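PDB 3ING: homoserine dehydrogenase from Thermoplasma acidophilum, which probably catalyses the NADP-dependent interconversion of aspartate semialdehyde and homoserine on the route to threonine and methionine. Local coordinates for residues 276-287 against 297-305. Residues are numbered along the deposited sequence; the frame is centred on the assembly and turned at random.
Sequences FLMSIGMDGLGY and VNVSDIYDG. With EDO (1,2-ethanediol), chain F.
A first torsion of 170° swings the Phe276 ring away from its own backbone N and flat against Asn298, while Tyr287, whose CG sits between N and the carbonyl carbon, turns its ring over Val299. Tyr287 and Val299 pair within the antiparallel hairpin of strands 286-291 and 296-301, in the sheet of the family's second domain, and Phe276, from the preceding segment, packs on the second strand. Asn298 CB stands 3.3 Å from the centroid of the Phe276 ring, almost on its normal, and the Asn298 amide, its OD1 accepting from Gln288 NE2, continues the stack, 18° from the ring plane. Ser279 OG sits over the other ring face, bonded to Phe276 O. An alanine at Phe276 is likely to leave Asn298 without its stacking surface and open a gap beside Ser300. On the other sheet face, Val299 CB packs 3.5 Å from Tyr287 CZ, and Tyr287 OH bonds Pro150 O. The backbone pairs Tyr287 and Val299 by two bonds; next, a CB on Gly286 would clash with Ser300 CB and Val299 O. The second subunit continues the sheet along 297-301, with its Asn298 ND2 reaching Ser300 OG. At the strand's end, Asp301 N bonds Leu285 O at 3.0 Å, and its OD1 accepts from Leu285 N. Toward Gly305, which touches NADPH, Asp304 N gives Asp283 O a nearly straight 2.8 Å bond (172°).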
ATOM      1  N   PHE A 276       4.278  11.594  13.150  1.00 26.21           N
ATOM      2  CA  PHE A 276       4.162  11.474  11.678  1.00 26.00           C
ATOM      3  C   PHE A 276       2.996  12.281  11.143  1.00 24.10           C
ATOM      4  O   PHE A 276       3.050  12.857  10.065  1.00 22.58           O
ATOM      5  CB  PHE A 276       3.985  10.027  11.221  1.00 27.10           C
ATOM      6  CG  PHE A 276       3.619   9.897   9.758  1.00 24.64           C
ATOM      7  CD1 PHE A 276       4.569  10.117   8.781  1.00 24.44           C
ATOM      8  CD2 PHE A 276       2.322   9.609   9.365  1.00 20.70           C
ATOM      9  CE1 PHE A 276       4.245  10.070   7.439  1.00 22.47           C
ATOM     10  CE2 PHE A 276       1.988   9.540   8.039  1.00 20.16           C
ATOM     11  CZ  PHE A 276       2.965   9.756   7.058  1.00 23.02           C
ATOM     12  N   LEU A 277       1.940  12.345  11.921  1.00 24.98           N
ATOM     13  CA  LEU A 277       0.719  12.987  11.442  1.00 25.12           C
ATOM     14  C   LEU A 277       0.907  14.475  11.230  1.00 22.99           C
ATOM     15  O   LEU A 277       0.128  15.115  10.503  1.00 23.27           O
ATOM     16  CB  LEU A 277      -0.457  12.700  12.395  1.00 24.51           C
ATOM     17  CG  LEU A 277      -0.905  11.241  12.514  1.00 23.64           C
ATOM     18  CD1 LEU A 277      -2.155  11.100  13.466  1.00 16.83           C
ATOM     19  CD2 LEU A 277      -1.139  10.662  11.101  1.00 22.25           C
HETATM   20  N   MSE A 278       1.904  15.047  11.888  1.00 21.92           N
HETATM   21  CA  MSE A 278       2.219  16.446  11.671  1.00 24.61           C
HETATM   22  C   MSE A 278       2.942  16.660  10.343  1.00 25.71           C
HETATM   23  O   MSE A 278       3.094  17.801   9.931  1.00 23.92           O
HETATM   24  CB  MSE A 278       3.067  16.993  12.835  1.00 27.05           C
HETATM   25  CG  MSE A 278       2.229  17.233  14.096  1.00 30.33           C
HETATM   26 SE   MSE A 278       0.903  18.655  13.905  0.75 30.43          SE
HETATM   27  CE  MSE A 278       2.174  20.014  13.758  1.00 23.64           C
ATOM     28  N   SER A 279       3.347  15.584   9.644  1.00 25.40           N
ATOM     29  CA  SER A 279       3.969  15.757   8.333  1.00 24.98           C
ATOM     30  C   SER A 279       2.897  15.966   7.254  1.00 25.54           C
ATOM     31  O   SER A 279       3.211  16.337   6.138  1.00 25.66           O
ATOM     32  CB  SER A 279       4.821  14.548   7.918  1.00 24.02           C
ATOM     33  OG  SER A 279       4.013  13.435   7.514  1.00 24.92           O
ATOM     34  N   ILE A 280       1.641  15.695   7.598  1.00 24.35           N
ATOM     35  CA  ILE A 280       0.569  15.777   6.620  1.00 24.06           C
ATOM     36  C   ILE A 280       0.186  17.221   6.341  1.00 23.67           C
ATOM     37  O   ILE A 280      -0.156  17.999   7.250  1.00 24.19           O
ATOM     38  CB  ILE A 280      -0.632  14.949   7.051  1.00 26.00           C
ATOM     39  CG1 ILE A 280      -0.212  13.490   7.267  1.00 23.41           C
ATOM     40  CG2 ILE A 280      -1.782  15.048   6.006  1.00 24.30           C
ATOM     41  CD1 ILE A 280      -1.301  12.669   8.043  1.00 20.13           C
ATOM     42  N   GLY A 281       0.215  17.565   5.062  1.00 25.10           N
ATOM     43  CA  GLY A 281      -0.025  18.932   4.617  1.00 25.30           C
ATOM     44  C   GLY A 281      -1.487  19.311   4.703  1.00 24.66           C
ATOM     45  O   GLY A 281      -2.376  18.468   4.891  1.00 23.90           O
HETATM   46  N   MSE A 282      -1.720  20.610   4.562  1.00 25.96           N
HETATM   47  CA  MSE A 282      -3.059  21.213   4.679  1.00 26.99           C
HETATM   48  C   MSE A 282      -4.101  20.525   3.841  1.00 24.53           C
HETATM   49  O   MSE A 282      -5.243  20.437   4.255  1.00 23.09           O
HETATM   50  CB  MSE A 282      -2.993  22.684   4.231  1.00 27.02           C
HETATM   51  CG  MSE A 282      -4.333  23.417   4.267  1.00 34.22           C
HETATM   52 SE   MSE A 282      -4.999  23.539   6.108  0.75 32.35          SE
HETATM   53  CE  MSE A 282      -3.866  25.048   6.746  1.00 27.55           C
ATOM     54  N   ASP A 283      -3.726  20.086   2.642  1.00 22.57           N
ATOM     55  CA  ASP A 283      -4.698  19.464   1.720  1.00 21.82           C
ATOM     56  C   ASP A 283      -4.656  17.945   1.691  1.00 23.03           C
ATOM     57  O   ASP A 283      -5.349  17.311   0.875  1.00 22.22           O
ATOM     58  CB  ASP A 283      -4.459  19.961   0.300  1.00 21.94           C
ATOM     59  CG  ASP A 283      -4.715  21.428   0.150  1.00 25.18           C
ATOM     60  OD1 ASP A 283      -5.754  21.884   0.651  1.00 27.25           O
ATOM     61  OD2 ASP A 283      -3.844  22.115  -0.419  1.00 26.03           O
ATOM     62  N   GLY A 284      -3.897  17.348   2.596  1.00 22.62           N
ATOM     63  CA  GLY A 284      -3.724  15.910   2.557  1.00 23.66           C
ATOM     64  C   GLY A 284      -4.350  15.183   3.720  1.00 22.60           C
ATOM     65  O   GLY A 284      -4.838  15.810   4.669  1.00 23.82           O
ATOM     66  N   LEU A 285      -4.282  13.853   3.649  1.00 22.13           N
ATOM     67  CA  LEU A 285      -4.712  12.949   4.722  1.00 21.39           C
ATOM     68  C   LEU A 285      -3.635  11.884   4.915  1.00 21.18           C
ATOM     69  O   LEU A 285      -2.716  11.752   4.094  1.00 21.76           O
ATOM     70  CB  LEU A 285      -6.045  12.294   4.359  1.00 21.95           C
ATOM     71  CG  LEU A 285      -7.277  13.198   4.159  1.00 27.44           C
ATOM     72  CD1 LEU A 285      -8.540  12.358   3.726  1.00 24.08           C
ATOM     73  CD2 LEU A 285      -7.558  13.894   5.421  1.00 21.62           C
ATOM     74  N   GLY A 286      -3.718  11.116   5.985  1.00 23.05           N
ATOM     75  CA  GLY A 286      -2.725  10.072   6.212  1.00 21.75           C
ATOM     76  C   GLY A 286      -2.911   9.386   7.531  1.00 21.88           C
ATOM     77  O   GLY A 286      -3.731   9.802   8.340  1.00 20.27           O
ATOM     78  N   TYR A 287      -2.145   8.321   7.727  1.00 20.93           N
ATOM     79  CA  TYR A 287      -2.242   7.504   8.896  1.00 19.73           C
ATOM     80  C   TYR A 287      -0.961   6.698   9.192  1.00 19.76           C
ATOM     81  O   TYR A 287       0.011   6.653   8.403  1.00 17.63           O
ATOM     82  CB  TYR A 287      -3.422   6.524   8.742  1.00 22.36           C
ATOM     83  CG  TYR A 287      -3.202   5.527   7.608  1.00 23.91           C
ATOM     84  CD1 TYR A 287      -2.495   4.374   7.810  1.00 18.39           C
ATOM     85  CD2 TYR A 287      -3.682   5.773   6.338  1.00 19.86           C
ATOM     86  CE1 TYR A 287      -2.262   3.448   6.765  1.00 18.09           C
ATOM     87  CE2 TYR A 287      -3.450   4.872   5.301  1.00 21.40           C
ATOM     88  CZ  TYR A 287      -2.746   3.706   5.525  1.00 22.53           C
ATOM     89  OH  TYR A 287      -2.530   2.786   4.479  1.00 21.32           O
ATOM     90  N   VAL A 297       4.040   1.430   9.746  1.00 22.41           N
ATOM     91  CA  VAL A 297       3.964   1.963   8.406  1.00 19.36           C
ATOM     92  C   VAL A 297       3.161   3.239   8.374  1.00 18.31           C
ATOM     93  O   VAL A 297       2.090   3.323   8.985  1.00 20.05           O
ATOM     94  CB  VAL A 297       3.361   0.916   7.395  1.00 20.81           C
ATOM     95  CG1 VAL A 297       3.198   1.554   6.009  1.00 23.42           C
ATOM     96  CG2 VAL A 297       4.247  -0.364   7.330  1.00 17.70           C
ATOM     97  N   ASN A 298       3.702   4.240   7.677  1.00 18.23           N
ATOM     98  CA  ASN A 298       3.069   5.531   7.522  1.00 18.88           C
ATOM     99  C   ASN A 298       2.667   5.752   6.071  1.00 19.87           C
ATOM    100  O   ASN A 298       3.442   5.498   5.180  1.00 20.34           O
ATOM    101  CB  ASN A 298       4.000   6.663   7.962  1.00 20.72           C
ATOM    102  CG  ASN A 298       4.750   6.346   9.244  1.00 25.72           C
ATOM    103  OD1 ASN A 298       4.141   6.021  10.264  1.00 23.89           O
ATOM    104  ND2 ASN A 298       6.085   6.455   9.200  1.00 20.51           N
ATOM    105  N   VAL A 299       1.479   6.309   5.853  1.00 19.55           N
ATOM    106  CA  VAL A 299       0.950   6.489   4.486  1.00 20.61           C
ATOM    107  C   VAL A 299       0.195   7.797   4.486  1.00 20.55           C
ATOM    108  O   VAL A 299      -0.553   8.089   5.435  1.00 21.79           O
ATOM    109  CB  VAL A 299       0.019   5.356   4.048  1.00 19.80           C
ATOM    110  CG1 VAL A 299      -0.422   5.542   2.560  1.00 15.25           C
ATOM    111  CG2 VAL A 299       0.654   3.961   4.272  1.00 21.56           C
ATOM    112  N   SER A 300       0.452   8.614   3.489  1.00 20.78           N
ATOM    113  CA  SER A 300      -0.247   9.886   3.353  1.00 18.69           C
ATOM    114  C   SER A 300      -0.319  10.300   1.888  1.00 21.19           C
ATOM    115  O   SER A 300       0.204   9.621   1.009  1.00 21.40           O
ATOM    116  CB  SER A 300       0.444  10.960   4.198  1.00 18.16           C
ATOM    117  OG  SER A 300       1.735  11.257   3.737  1.00 20.81           O
ATOM    118  N   ASP A 301      -0.980  11.423   1.617  1.00 21.78           N
ATOM    119  CA  ASP A 301      -0.901  12.008   0.292  1.00 22.22           C
ATOM    120  C   ASP A 301      -0.739  13.509   0.383  1.00 21.72           C
ATOM    121  O   ASP A 301      -0.796  14.080   1.467  1.00 21.30           O
ATOM    122  CB  ASP A 301      -2.094  11.617  -0.614  1.00 22.89           C
ATOM    123  CG  ASP A 301      -3.438  12.077  -0.092  1.00 29.63           C
ATOM    124  OD1 ASP A 301      -3.504  12.790   0.917  1.00 22.99           O
ATOM    125  OD2 ASP A 301      -4.444  11.634  -0.692  1.00 30.28           O
ATOM    126  N   ILE A 302      -0.603  14.130  -0.776  1.00 22.45           N
ATOM    127  CA  ILE A 302      -0.361  15.554  -0.844  1.00 25.85           C
ATOM    128  C   ILE A 302      -1.663  16.325  -0.998  1.00 27.32           C
ATOM    129  O   ILE A 302      -1.855  17.369  -0.405  1.00 23.53           O
ATOM    130  CB  ILE A 302       0.599  15.828  -2.010  1.00 28.22           C
ATOM    131  CG1 ILE A 302       1.966  15.171  -1.735  1.00 30.41           C
ATOM    132  CG2 ILE A 302       0.787  17.308  -2.274  1.00 29.47           C
ATOM    133  CD1 ILE A 302       2.665  15.690  -0.523  1.00 32.96           C
ATOM    134  N   TYR A 303      -2.560  15.835  -1.833  1.00 25.34           N
ATOM    135  CA  TYR A 303      -3.792  16.550  -2.071  1.00 24.70           C
ATOM    136  C   TYR A 303      -4.887  15.514  -2.167  1.00 24.24           C
ATOM    137  O   TYR A 303      -4.905  14.755  -3.113  1.00 25.32           O
ATOM    138  CB  TYR A 303      -3.679  17.328  -3.371  1.00 23.28           C
ATOM    139  CG  TYR A 303      -4.879  18.208  -3.631  1.00 27.96           C
ATOM    140  CD1 TYR A 303      -6.005  17.712  -4.262  1.00 26.36           C
ATOM    141  CD2 TYR A 303      -4.889  19.536  -3.214  1.00 27.44           C
ATOM    142  CE1 TYR A 303      -7.130  18.528  -4.481  1.00 27.74           C
ATOM    143  CE2 TYR A 303      -5.995  20.347  -3.402  1.00 32.56           C
ATOM    144  CZ  TYR A 303      -7.108  19.857  -4.054  1.00 30.66           C
ATOM    145  OH  TYR A 303      -8.201  20.702  -4.282  1.00 29.29           O
ATOM    146  N   ASP A 304      -5.757  15.462  -1.179  1.00 22.10           N
ATOM    147  CA  ASP A 304      -6.805  14.464  -1.182  1.00 26.54           C
ATOM    148  C   ASP A 304      -8.124  15.132  -1.555  1.00 26.68           C
ATOM    149  O   ASP A 304      -8.708  15.885  -0.778  1.00 27.23           O
ATOM    150  CB  ASP A 304      -6.915  13.819   0.170  1.00 25.92           C
ATOM    151  CG  ASP A 304      -7.640  12.504   0.114  1.00 38.07           C
ATOM    152  OD1 ASP A 304      -8.889  12.490   0.066  1.00 43.60           O
ATOM    153  OD2 ASP A 304      -6.938  11.486   0.096  1.00 34.78           O
ATOM    154  N   GLY A 305      -8.554  14.904  -2.774  1.00 24.99           N
ATOM    155  CA  GLY A 305      -9.764  15.513  -3.293  1.00 26.29           C
ATOM    156  C   GLY A 305     -10.647  14.466  -3.895  1.00 26.26           C
ATOM    157  O   GLY A 305     -10.304  13.280  -3.856  1.00 23.23           O
TER
HETATM  158  C1  EDO F 329      -5.635  17.944   7.139  1.00 65.40           C
HETATM  159  O1  EDO F 329      -4.308  18.297   6.720  1.00 68.42           O
HETATM  160  C2  EDO F 329      -6.691  18.831   6.474  1.00 65.03           C
HETATM  161  O2  EDO F 329      -7.198  18.190   5.292  1.00 64.13           O
HETATM  162  O   HOH W   1       2.965  13.160   5.048  1.00 24.90           O
HETATM  163  O   HOH W   2       0.861  15.645   2.907  1.00 32.44           O
HETATM  164  O   HOH W   3      -1.109  19.379   1.376  1.00 35.46           O